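Local atomic coordinates of DNA primase (PDB entry 2AU3), a protein that probably synthesises the short RNA primers that DNA polymerase extends during replication, using a zinc-binding domain joined to a TOPRIM-containing RNA polymerase core. Residues Lys142-Tyr147 with Pro192-Arg197; Leu186-Ile191 with Lys215-Pro220; Thr354-Ala359 with His391-Val396; Gly315-Pro320 with Ser348-Glu353. All blocks are in the same frame, centred on the assembly; numbering follows the deposited sequence.

Contact 1: residues Lys142-Tyr147 with Pro192-Arg197; sequences KFDLGY and PIKDPR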
# COMPACT_ATOMS: atom_id res chain seq x y z
N LYS A 142 -2.65 5.79 -9.92
CA LYS A 142 -1.40 5.21 -9.42
C LYS A 142 -1.65 3.99 -8.55
O LYS A 142 -0.92 2.98 -8.65
CB LYS A 142 -0.59 6.23 -8.62
CG LYS A 142 0.72 5.64 -8.07
CD LYS A 142 1.46 6.71 -7.29
CE LYS A 142 2.79 6.20 -6.76
NZ LYS A 142 3.71 5.70 -7.82
N PHE A 143 -2.63 4.12 -7.66
CA PHE A 143 -2.96 3.09 -6.68
C PHE A 143 -3.95 2.05 -7.19
O PHE A 143 -4.31 1.13 -6.46
CB PHE A 143 -3.46 3.71 -5.37
CG PHE A 143 -2.34 4.20 -4.48
CD1 PHE A 143 -1.83 3.39 -3.45
CD2 PHE A 143 -1.76 5.42 -4.70
CE1 PHE A 143 -0.76 3.84 -2.63
CE2 PHE A 143 -0.70 5.88 -3.89
CZ PHE A 143 -0.21 5.05 -2.83
N ASP A 144 -4.37 2.19 -8.45
CA ASP A 144 -5.20 1.18 -9.12
C ASP A 144 -6.58 1.02 -8.43
O ASP A 144 -7.16 -0.06 -8.40
CB ASP A 144 -4.45 -0.17 -9.25
CG ASP A 144 -3.24 -0.08 -10.16
OD1 ASP A 144 -2.15 -0.57 -9.79
OD2 ASP A 144 -3.26 0.51 -11.27
N LEU A 145 -7.11 2.13 -7.93
CA LEU A 145 -8.44 2.13 -7.34
C LEU A 145 -9.46 1.60 -8.30
O LEU A 145 -9.40 1.87 -9.54
CB LEU A 145 -8.84 3.51 -6.85
CG LEU A 145 -7.92 4.13 -5.79
CD1 LEU A 145 -8.72 5.16 -5.06
CD2 LEU A 145 -7.30 3.16 -4.83
N GLY A 146 -10.43 0.88 -7.74
CA GLY A 146 -11.47 0.31 -8.56
C GLY A 146 -12.85 0.34 -7.94
O GLY A 146 -13.11 1.02 -6.93
N TYR A 147 -13.74 -0.44 -8.55
CA TYR A 147 -15.12 -0.57 -8.14
C TYR A 147 -15.58 -1.95 -8.57
O TYR A 147 -15.22 -2.40 -9.66
CB TYR A 147 -15.96 0.47 -8.87
CG TYR A 147 -17.43 0.38 -8.57
CD1 TYR A 147 -17.90 0.49 -7.27
CD2 TYR A 147 -18.35 0.13 -9.59
CE1 TYR A 147 -19.26 0.39 -7.00
CE2 TYR A 147 -19.70 0.05 -9.34
CZ TYR A 147 -20.14 0.18 -8.05
OH TYR A 147 -21.49 0.08 -7.80
N PRO A 192 -6.76 -1.92 -4.07
CA PRO A 192 -5.86 -3.06 -4.18
C PRO A 192 -4.77 -3.01 -3.13
O PRO A 192 -4.25 -1.93 -2.84
CB PRO A 192 -5.25 -2.88 -5.57
CG PRO A 192 -6.36 -2.18 -6.32
CD PRO A 192 -6.80 -1.14 -5.31
N ILE A 193 -4.45 -4.17 -2.58
CA ILE A 193 -3.40 -4.31 -1.60
C ILE A 193 -2.25 -5.00 -2.28
O ILE A 193 -2.42 -6.09 -2.85
CB ILE A 193 -3.90 -5.14 -0.41
CG1 ILE A 193 -5.08 -4.43 0.27
CG2 ILE A 193 -2.75 -5.42 0.54
CD1 ILE A 193 -5.68 -5.18 1.47
N LYS A 194 -1.08 -4.34 -2.28
CA LYS A 194 0.12 -4.85 -2.94
C LYS A 194 1.16 -5.25 -1.92
O LYS A 194 1.31 -4.59 -0.89
CB LYS A 194 0.73 -3.80 -3.88
CG LYS A 194 -0.22 -3.41 -5.02
CD LYS A 194 0.33 -2.35 -5.95
CE LYS A 194 -0.73 -1.95 -6.99
NZ LYS A 194 -0.13 -1.27 -8.17
N ASP A 195 1.95 -6.28 -2.23
CA ASP A 195 3.09 -6.59 -1.39
C ASP A 195 4.19 -5.54 -1.60
O ASP A 195 4.07 -4.74 -2.51
CB ASP A 195 3.58 -8.03 -1.61
CG ASP A 195 4.12 -8.29 -2.99
OD1 ASP A 195 4.45 -7.34 -3.75
OD2 ASP A 195 4.27 -9.46 -3.40
N PRO A 196 5.26 -5.55 -0.80
CA PRO A 196 6.31 -4.52 -0.95
C PRO A 196 6.94 -4.45 -2.35
O PRO A 196 7.56 -3.43 -2.65
CB PRO A 196 7.35 -4.94 0.10
CG PRO A 196 6.54 -5.63 1.14
CD PRO A 196 5.54 -6.45 0.33
N ARG A 197 6.78 -5.49 -3.17
CA ARG A 197 7.30 -5.47 -4.55
C ARG A 197 6.24 -5.09 -5.61
O ARG A 197 6.52 -5.11 -6.79
CB ARG A 197 7.99 -6.82 -4.89
CG ARG A 197 7.07 -8.05 -4.83
CD ARG A 197 7.75 -9.39 -5.15
NE ARG A 197 8.86 -9.24 -6.10
CZ ARG A 197 9.96 -10.00 -6.12
NH1 ARG A 197 10.11 -10.99 -5.24
NH2 ARG A 197 10.91 -9.76 -7.02
O HOH W 1 0.96 1.52 -7.43
O HOH W 2 -3.60 0.51 -4.03

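Contact 2: residues Leu186-Ile191 with Lys215-Pro220; sequences LRRVVI and KYINSP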
# COMPACT_ATOMS: atom_id res chain seq x y z
N LEU A 186 -18.48 -6.80 -3.79
CA LEU A 186 -19.61 -6.27 -4.57
C LEU A 186 -20.07 -4.89 -4.09
O LEU A 186 -20.30 -4.70 -2.91
CB LEU A 186 -20.79 -7.25 -4.58
CG LEU A 186 -21.96 -6.91 -5.50
CD1 LEU A 186 -21.49 -6.86 -6.96
CD2 LEU A 186 -23.06 -7.96 -5.34
N ARG A 187 -20.13 -3.93 -5.02
CA ARG A 187 -20.68 -2.61 -4.75
C ARG A 187 -19.73 -1.69 -3.97
O ARG A 187 -20.11 -0.62 -3.59
CB ARG A 187 -22.04 -2.73 -4.03
CG ARG A 187 -23.05 -1.64 -4.35
CD ARG A 187 -23.50 -1.57 -5.81
NE ARG A 187 -24.17 -2.79 -6.25
CZ ARG A 187 -23.98 -3.37 -7.43
NH1 ARG A 187 -23.14 -2.84 -8.31
NH2 ARG A 187 -24.63 -4.48 -7.73
N ARG A 188 -18.49 -2.12 -3.75
CA ARG A 188 -17.54 -1.33 -2.98
C ARG A 188 -16.52 -0.67 -3.88
O ARG A 188 -16.21 -1.18 -4.96
CB ARG A 188 -16.79 -2.18 -1.95
CG ARG A 188 -17.68 -2.80 -0.89
CD ARG A 188 -16.94 -3.67 0.12
NE ARG A 188 -17.93 -4.14 1.09
CZ ARG A 188 -18.08 -3.68 2.31
NH1 ARG A 188 -17.23 -2.77 2.79
NH2 ARG A 188 -19.07 -4.13 3.06
N VAL A 189 -15.98 0.46 -3.42
CA VAL A 189 -14.79 1.03 -4.04
C VAL A 189 -13.65 0.14 -3.56
O VAL A 189 -13.56 -0.16 -2.39
CB VAL A 189 -14.59 2.52 -3.63
CG1 VAL A 189 -13.11 3.01 -3.88
CG2 VAL A 189 -15.63 3.41 -4.40
N VAL A 190 -12.84 -0.34 -4.50
CA VAL A 190 -11.86 -1.34 -4.23
C VAL A 190 -10.50 -0.66 -4.16
O VAL A 190 -10.16 0.15 -5.01
CB VAL A 190 -11.85 -2.42 -5.32
CG1 VAL A 190 -10.68 -3.33 -5.13
CG2 VAL A 190 -13.18 -3.24 -5.31
N ILE A 191 -9.75 -1.01 -3.12
CA ILE A 191 -8.39 -0.51 -2.96
C ILE A 191 -7.46 -1.72 -2.96
O ILE A 191 -7.42 -2.49 -1.99
CB ILE A 191 -8.25 0.30 -1.62
CG1 ILE A 191 -9.35 1.36 -1.50
CG2 ILE A 191 -6.88 0.95 -1.52
CD1 ILE A 191 -10.51 0.95 -0.56
N LYS A 215 -18.17 -1.09 7.01
CA LYS A 215 -17.87 -0.05 6.05
C LYS A 215 -16.64 -0.44 5.23
O LYS A 215 -16.54 -0.06 4.07
CB LYS A 215 -17.63 1.30 6.77
CG LYS A 215 -18.90 2.14 7.03
CD LYS A 215 -18.55 3.33 7.92
CE LYS A 215 -19.67 3.70 8.91
NZ LYS A 215 -19.09 4.49 10.07
N TYR A 216 -15.72 -1.18 5.86
CA TYR A 216 -14.49 -1.62 5.21
C TYR A 216 -14.25 -3.11 5.41
O TYR A 216 -14.35 -3.63 6.53
CB TYR A 216 -13.29 -0.82 5.73
CG TYR A 216 -11.97 -1.21 5.11
CD1 TYR A 216 -11.59 -0.73 3.85
CD2 TYR A 216 -11.09 -2.06 5.78
CE1 TYR A 216 -10.38 -1.09 3.27
CE2 TYR A 216 -9.86 -2.43 5.21
CZ TYR A 216 -9.52 -1.93 3.96
OH TYR A 216 -8.31 -2.30 3.40
N ILE A 217 -13.94 -3.81 4.32
CA ILE A 217 -13.50 -5.21 4.43
C ILE A 217 -12.21 -5.46 3.65
O ILE A 217 -11.89 -4.72 2.70
CB ILE A 217 -14.61 -6.19 4.02
CG1 ILE A 217 -14.98 -5.99 2.54
CG2 ILE A 217 -15.86 -6.06 4.93
CD1 ILE A 217 -15.99 -6.97 2.04
N ASN A 218 -11.48 -6.48 4.06
CA ASN A 218 -10.27 -6.92 3.36
C ASN A 218 -10.49 -8.31 2.85
O ASN A 218 -11.37 -9.02 3.34
CB ASN A 218 -9.10 -7.03 4.33
CG ASN A 218 -8.60 -5.72 4.78
OD1 ASN A 218 -8.29 -4.85 3.96
ND2 ASN A 218 -8.51 -5.55 6.10
N SER A 219 -9.66 -8.72 1.90
CA SER A 219 -9.51 -10.11 1.57
C SER A 219 -9.26 -10.92 2.87
O SER A 219 -8.59 -10.45 3.77
CB SER A 219 -8.35 -10.27 0.59
OG SER A 219 -8.63 -9.55 -0.61
N PRO A 220 -9.82 -12.11 2.98
CA PRO A 220 -9.54 -12.96 4.15
C PRO A 220 -8.09 -13.48 4.08
O PRO A 220 -7.52 -13.54 2.98
CB PRO A 220 -10.54 -14.10 4.00
CG PRO A 220 -10.90 -14.11 2.50
CD PRO A 220 -10.76 -12.72 2.02

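Contact 3: residues Thr354-Ala359 with His391-Val396; sequences TLIKTA and HTKYKV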
# COMPACT_ATOMS: atom_id res chain seq x y z
N THR A 354 10.85 14.62 23.77
CA THR A 354 9.60 15.27 24.17
C THR A 354 9.13 14.91 25.61
O THR A 354 8.68 15.79 26.35
CB THR A 354 8.48 15.00 23.12
OG1 THR A 354 8.96 15.39 21.83
CG2 THR A 354 7.28 15.91 23.34
N LEU A 355 9.23 13.64 26.00
CA LEU A 355 8.99 13.28 27.41
C LEU A 355 9.91 14.05 28.36
O LEU A 355 9.45 14.62 29.33
CB LEU A 355 9.16 11.78 27.64
CG LEU A 355 7.92 11.00 27.20
CD1 LEU A 355 8.29 9.54 27.00
CD2 LEU A 355 6.78 11.14 28.22
N ILE A 356 11.20 14.05 28.07
CA ILE A 356 12.17 14.79 28.88
C ILE A 356 11.81 16.27 28.96
O ILE A 356 11.89 16.87 30.04
CB ILE A 356 13.62 14.57 28.36
CG1 ILE A 356 14.06 13.13 28.64
CG2 ILE A 356 14.60 15.55 28.99
CD1 ILE A 356 15.25 12.62 27.79
N LYS A 357 11.39 16.85 27.85
CA LYS A 357 11.00 18.27 27.79
C LYS A 357 9.74 18.59 28.61
O LYS A 357 9.66 19.66 29.25
CB LYS A 357 10.81 18.70 26.34
CG LYS A 357 10.83 20.21 26.11
CD LYS A 357 10.35 20.58 24.69
CE LYS A 357 9.73 21.97 24.65
NZ LYS A 357 10.56 22.99 23.91
N THR A 358 8.77 17.67 28.59
CA THR A 358 7.45 17.92 29.19
C THR A 358 7.15 17.21 30.52
O THR A 358 6.08 17.42 31.11
CB THR A 358 6.33 17.63 28.17
OG1 THR A 358 6.44 16.28 27.69
CG2 THR A 358 6.49 18.47 26.91
N ALA A 359 8.06 16.37 31.00
CA ALA A 359 7.80 15.63 32.24
C ALA A 359 7.41 16.59 33.36
O ALA A 359 6.59 16.24 34.21
CB ALA A 359 9.00 14.79 32.63
N HIS A 391 17.12 11.24 34.78
CA HIS A 391 17.60 11.20 36.16
C HIS A 391 18.25 12.54 36.56
O HIS A 391 17.90 13.14 37.59
CB HIS A 391 18.59 10.05 36.32
CG HIS A 391 19.38 10.08 37.60
ND1 HIS A 391 18.85 9.67 38.80
CD2 HIS A 391 20.66 10.43 37.85
CE1 HIS A 391 19.76 9.80 39.75
NE2 HIS A 391 20.87 10.25 39.19
N THR A 392 19.17 13.00 35.71
CA THR A 392 19.87 14.26 35.91
C THR A 392 18.88 15.39 36.07
O THR A 392 18.90 16.13 37.05
CB THR A 392 20.83 14.55 34.73
OG1 THR A 392 21.89 13.59 34.72
CG2 THR A 392 21.47 15.94 34.87
N LYS A 393 18.01 15.50 35.07
CA LYS A 393 16.99 16.52 35.06
C LYS A 393 15.96 16.40 36.23
O LYS A 393 15.82 17.36 36.98
CB LYS A 393 16.24 16.54 33.72
CG LYS A 393 15.19 17.64 33.61
CD LYS A 393 14.72 17.89 32.18
CE LYS A 393 13.97 19.21 32.07
NZ LYS A 393 13.35 19.38 30.72
N TYR A 394 15.25 15.26 36.41
CA TYR A 394 14.15 15.25 37.42
C TYR A 394 14.45 14.54 38.75
O TYR A 394 13.57 14.44 39.60
CB TYR A 394 12.87 14.70 36.78
CG TYR A 394 12.46 15.50 35.57
CD1 TYR A 394 11.82 16.73 35.72
CD2 TYR A 394 12.73 15.05 34.28
CE1 TYR A 394 11.44 17.48 34.63
CE2 TYR A 394 12.35 15.78 33.18
CZ TYR A 394 11.71 17.00 33.36
OH TYR A 394 11.33 17.74 32.28
N LYS A 395 15.68 14.06 38.89
CA LYS A 395 16.18 13.42 40.12
C LYS A 395 15.52 12.07 40.45
O LYS A 395 15.66 11.55 41.56
CB LYS A 395 16.06 14.39 41.31
CG LYS A 395 17.10 15.51 41.29
CD LYS A 395 17.13 16.26 42.62
CE LYS A 395 17.13 17.76 42.39
NZ LYS A 395 16.38 18.48 43.46
N VAL A 396 14.83 11.50 39.47
CA VAL A 396 14.21 10.20 39.64
C VAL A 396 15.32 9.14 39.63
O VAL A 396 16.15 9.13 38.71
CB VAL A 396 13.14 9.93 38.57
CG1 VAL A 396 12.45 8.58 38.80
CG2 VAL A 396 12.11 11.05 38.58

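Contact 4: residues Gly315-Pro320 with Ser348-Glu353; sequences GVEVYP and SGELFE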
# COMPACT_ATOMS: atom_id res chain seq x y z
N GLY A 315 13.33 -1.11 16.63
CA GLY A 315 14.53 -0.29 16.59
C GLY A 315 14.35 1.01 15.81
O GLY A 315 15.30 1.58 15.26
N VAL A 316 13.13 1.48 15.76
CA VAL A 316 12.85 2.71 15.06
C VAL A 316 12.76 3.84 16.10
O VAL A 316 12.26 3.62 17.20
CB VAL A 316 11.55 2.58 14.23
CG1 VAL A 316 11.25 3.85 13.51
CG2 VAL A 316 11.70 1.43 13.21
N GLU A 317 13.23 5.02 15.74
CA GLU A 317 12.97 6.23 16.53
C GLU A 317 11.61 6.78 16.15
O GLU A 317 11.28 6.90 14.97
CB GLU A 317 13.97 7.31 16.20
CG GLU A 317 15.36 7.09 16.72
CD GLU A 317 16.06 8.42 16.83
OE1 GLU A 317 16.29 9.07 15.77
OE2 GLU A 317 16.30 8.85 17.98
N VAL A 318 10.84 7.13 17.15
CA VAL A 318 9.44 7.47 16.94
C VAL A 318 9.22 8.95 17.24
O VAL A 318 9.74 9.47 18.24
CB VAL A 318 8.54 6.61 17.84
CG1 VAL A 318 7.12 7.06 17.76
CG2 VAL A 318 8.65 5.11 17.44
N TYR A 319 8.47 9.61 16.35
CA TYR A 319 8.07 11.02 16.46
C TYR A 319 6.55 11.16 16.33
O TYR A 319 6.02 11.26 15.21
CB TYR A 319 8.69 11.81 15.32
CG TYR A 319 10.18 11.87 15.32
CD1 TYR A 319 10.84 13.05 15.62
CD2 TYR A 319 10.95 10.74 15.04
CE1 TYR A 319 12.23 13.13 15.61
CE2 TYR A 319 12.32 10.80 15.01
CZ TYR A 319 12.96 11.99 15.31
OH TYR A 319 14.32 12.05 15.34
N PRO A 320 5.84 11.14 17.46
CA PRO A 320 4.39 11.34 17.44
C PRO A 320 4.01 12.72 16.91
O PRO A 320 4.56 13.74 17.29
CB PRO A 320 4.01 11.21 18.93
CG PRO A 320 5.12 10.33 19.50
CD PRO A 320 6.36 10.89 18.82
N SER A 348 7.33 18.28 14.99
CA SER A 348 7.07 17.26 16.00
C SER A 348 8.36 16.66 16.59
O SER A 348 9.20 16.13 15.86
CB SER A 348 6.19 16.15 15.41
OG SER A 348 4.91 16.66 15.05
N GLY A 349 8.52 16.77 17.90
CA GLY A 349 9.71 16.25 18.59
C GLY A 349 9.75 14.73 18.73
O GLY A 349 8.70 14.05 18.74
N GLU A 350 10.96 14.19 18.81
CA GLU A 350 11.18 12.77 19.09
C GLU A 350 10.57 12.37 20.44
O GLU A 350 10.53 13.17 21.36
CB GLU A 350 12.67 12.44 19.04
CG GLU A 350 13.00 10.95 19.13
CD GLU A 350 13.23 10.50 20.56
OE1 GLU A 350 13.73 11.31 21.36
OE2 GLU A 350 12.91 9.34 20.88
N LEU A 351 10.06 11.14 20.52
CA LEU A 351 9.36 10.64 21.71
C LEU A 351 10.07 10.98 23.06
O LEU A 351 9.50 11.64 23.93
CB LEU A 351 9.18 9.12 21.59
CG LEU A 351 8.47 8.43 22.76
CD1 LEU A 351 7.00 8.87 22.78
CD2 LEU A 351 8.59 6.90 22.65
N PHE A 352 11.29 10.51 23.23
CA PHE A 352 11.96 10.60 24.54
C PHE A 352 12.41 12.02 24.84
O PHE A 352 12.35 12.48 25.98
CB PHE A 352 13.12 9.62 24.63
CG PHE A 352 12.68 8.18 24.70
CD1 PHE A 352 12.10 7.68 25.85
CD2 PHE A 352 12.83 7.33 23.58
CE1 PHE A 352 11.66 6.32 25.91
CE2 PHE A 352 12.40 5.97 23.64
CZ PHE A 352 11.82 5.48 24.80
N GLU A 353 12.83 12.73 23.79
CA GLU A 353 13.22 14.11 23.92
C GLU A 353 12.02 14.93 24.34
O GLU A 353 12.12 15.77 25.24
CB GLU A 353 13.84 14.58 22.61
CG GLU A 353 13.92 16.07 22.39
CD GLU A 353 14.55 16.37 21.03
OE1 GLU A 353 15.39 15.55 20.59
OE2 GLU A 353 14.17 17.38 20.39
O HOH W 3 12.07 7.10 19.71
O HOH W 4 6.11 14.32 19.39

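Contact 1: residues Lys142-Tyr147 with Pro192-Arg197
CG of Lys194 lies anti to its carbonyl carbon (chi1 -62°) and the chain beyond is fully extended, so the amine is carried from strand 188-194 to the end of helix 137-142. Asp144 has almost the same first rotation (chi1 -65°), and the two side chains cross at about a right angle. Lys194 NZ meets Asp144 OD1 at 2.7 Å, nearly along the C-O axis, in a hydrogen-bonded salt bridge. Asp144 is brought there by a Schellman motif that ends the helix, in which it holds the positive phi (63°). The carbonyls of this helix end are met by water: one water donates to Lys142 O and accepts from Lys194 NZ, 3.1 Å away, while a second donates to both Phe143 O and Pro192 O and lies in the plane of the Phe143 ring, at its edge. The Pro192 ring presses against the turn, its CG 3.1 Å from Asp144 O. Asp144 OD2 forms salt bridges with Arg117 and with Lys57 of the zinc-finger region. An alanine in place of Asp144 has no carboxylate for Lys194, Arg117 and Lys57, and would probably loosen the join between the zinc-binding region and the core. With three cations around one buried carboxylate, Asp144 is likely to stay ionised, and its charge joins three other parts of the chain to the end of helix 137-142.

Contact 2: residues Leu186-Ile191 with Lys215-Pro220
The guanidinium of Arg188 and the side chain of Ile217 form the close-packed half of this contact, which joins strands 188-194 and 216-218 across the strand lying between them in the sheet, 200-207, in the N-terminal part of the catalytic core. As expected for strands one place removed in an antiparallel sheet, strand parts 188-191 and 216-218 run in broadly the same direction (46°), their axes 9.2 Å apart at closest. Arg188 bridges this gap with a chain extended from CG to NE, and Ile217 crosses it at about a right angle. CG1 of Ile217, in the crowded position between backbone N and carbonyl carbon (chi1 62°), sits 3.6 Å above one face of the guanidinium, displaced toward its rim. CD1 of Ile217 also comes within 3.6 Å of Arg188 NE. Arg188 NH1 bonds to Gly205 O of the middle strand and NH2 to Pro214 O; Lys215 O lies at the edge of the group, 3.1 Å from NH1. The other half is looser: Ile191 CD1 only approaches the edge of the Tyr216 ring, 4.3 Å from CE1, and Lys215, whose CB is directed away from strand 188-194, is exposed. Tyr216 meets the ring of Tyr253, and its side chain is about 11 Å from that of Glu251, a predicted Mg(2+) ligand. A leucine in place of Arg188 lacks the N-H groups that bond Gly205 and Pro214, and would probably leave those carbonyls and Ile217 less well held. The chemistry divides by direction: NH1 and NH2 of the buried cation bond backbone carbonyls, while one flat face lies against a hydrocarbon.

Contact 3: residues Thr354-Ala359 with His391-Val396
Two donors converge on a single carbonyl, Ile356 O, toward the C-terminal end of helix 351-358. The first is the Tyr394 hydroxyl, which donates in a very short bond of 2.5 Å (OH to Ile356 O), nearly along the C=O axis at 161°. The second is Lys393, whose NZ donates to Ile356 O at 3.0 Å from above the carbonyl plane, so the two approach along different directions. Lys393 gets there with CG anti to its backbone N (chi1 -177°) and the rest of the chain extended; on the way CD passes 4.0 Å from Ile356 CG2. The Tyr394 ring is sandwiched between Ala359 CB, 3.4 Å above one face in a CH-pi contact, and CG of Lys393 over the opposite face, both offset toward its rim. The neighbouring polar groups are also provided for. Thr358 OG1 donates to Thr354 O at 2.7 Å and is bonded in turn to Lys366 NZ, while Thr354 O also receives the backbone N-H of Thr358. At the end of helix 380-394, His391 ND1 donates to Val396 O at 2.8 Å, closing the turn through Lys395 that ends the helix. Within the primase helical domain, the arrangement fastens the ends of two helices to each other. The Lys393 ammonium is likely to be favoured by the partial negative charge at this end of helix 351-358, while the Tyr394 hydroxyl adds a second, neutral donor to the same carbonyl.

Contact 4: residues Gly315-Pro320 with Ser348-Glu353
Among the hydrogen bonds, the direct one is backbone to backbone: Leu351 N donates to Val318 O at 2.8 Å, in the carbonyl plane and with an N-H...O angle of 161°. Two more lie within 348-353 and cap the helix that begins there. Glu350, at the N-cap, bends its chain at chi2 (-92°) so that OE1 accepts from Glu353 N at 3.0 Å and OE2 from Phe352 N at 3.1 Å, both from above the carboxylate plane. Water supplies the remaining polar links. One molecule accepts from Val318 N and donates to Glu350 OE2, so that the capping carboxylate is tied to the strand as well; another donates to both Pro320 O and Gly349 O.

Apolar packing is led by Tyr319, whose ring takes Glu350 CB over one face, 3.5 Å above the plane, in a CH-pi contact, while Ser348 O lies in plane at its edge. Pro320 CG and Leu351 CD1 meet at 4.1 Å, their side chains crossing at about a right angle. Two like charges are close, Glu317 OE2 and Glu350 OE2 at 4.5 Å, which would probably be somewhat unfavourable; Arg382 forms a long, weak ion pair to Glu317.

Strand 317-321 is an edge strand of the TOPRIM sheet, bonded along one side to strand 289-293, and Val318 meets the segment entering helix 351-358 directly through its C=O and through water by its N-H. Leu351 continues the packing onto helix 298-313 and onto Tyr373 of helix 363-374, where the TOPRIM and helical domains adjoin.

In the fold
From the N terminus, contact 1 opens at 142-147, and contact 2 opens at 186-191 before contact 1 closes at 192-197; contact 2 then closes at 215-220, so the two cross. Both use strand 188-194 and belong to one sheet of the N-terminal part of the catalytic core, where Gly146 O probably bonds Val190 N. Later, contact 4 closes a short loop from 315-320 to 348-353 that holds two helices, binding the TOPRIM edge strand to the helical domain. Contact 3 follows in series from 354-359 to 391-396, on the same helix 351-358, and closes a loop containing helix 363-374 and most of helix 380-394, within the helical domain, about 45 Å from contact 1, centre to centre.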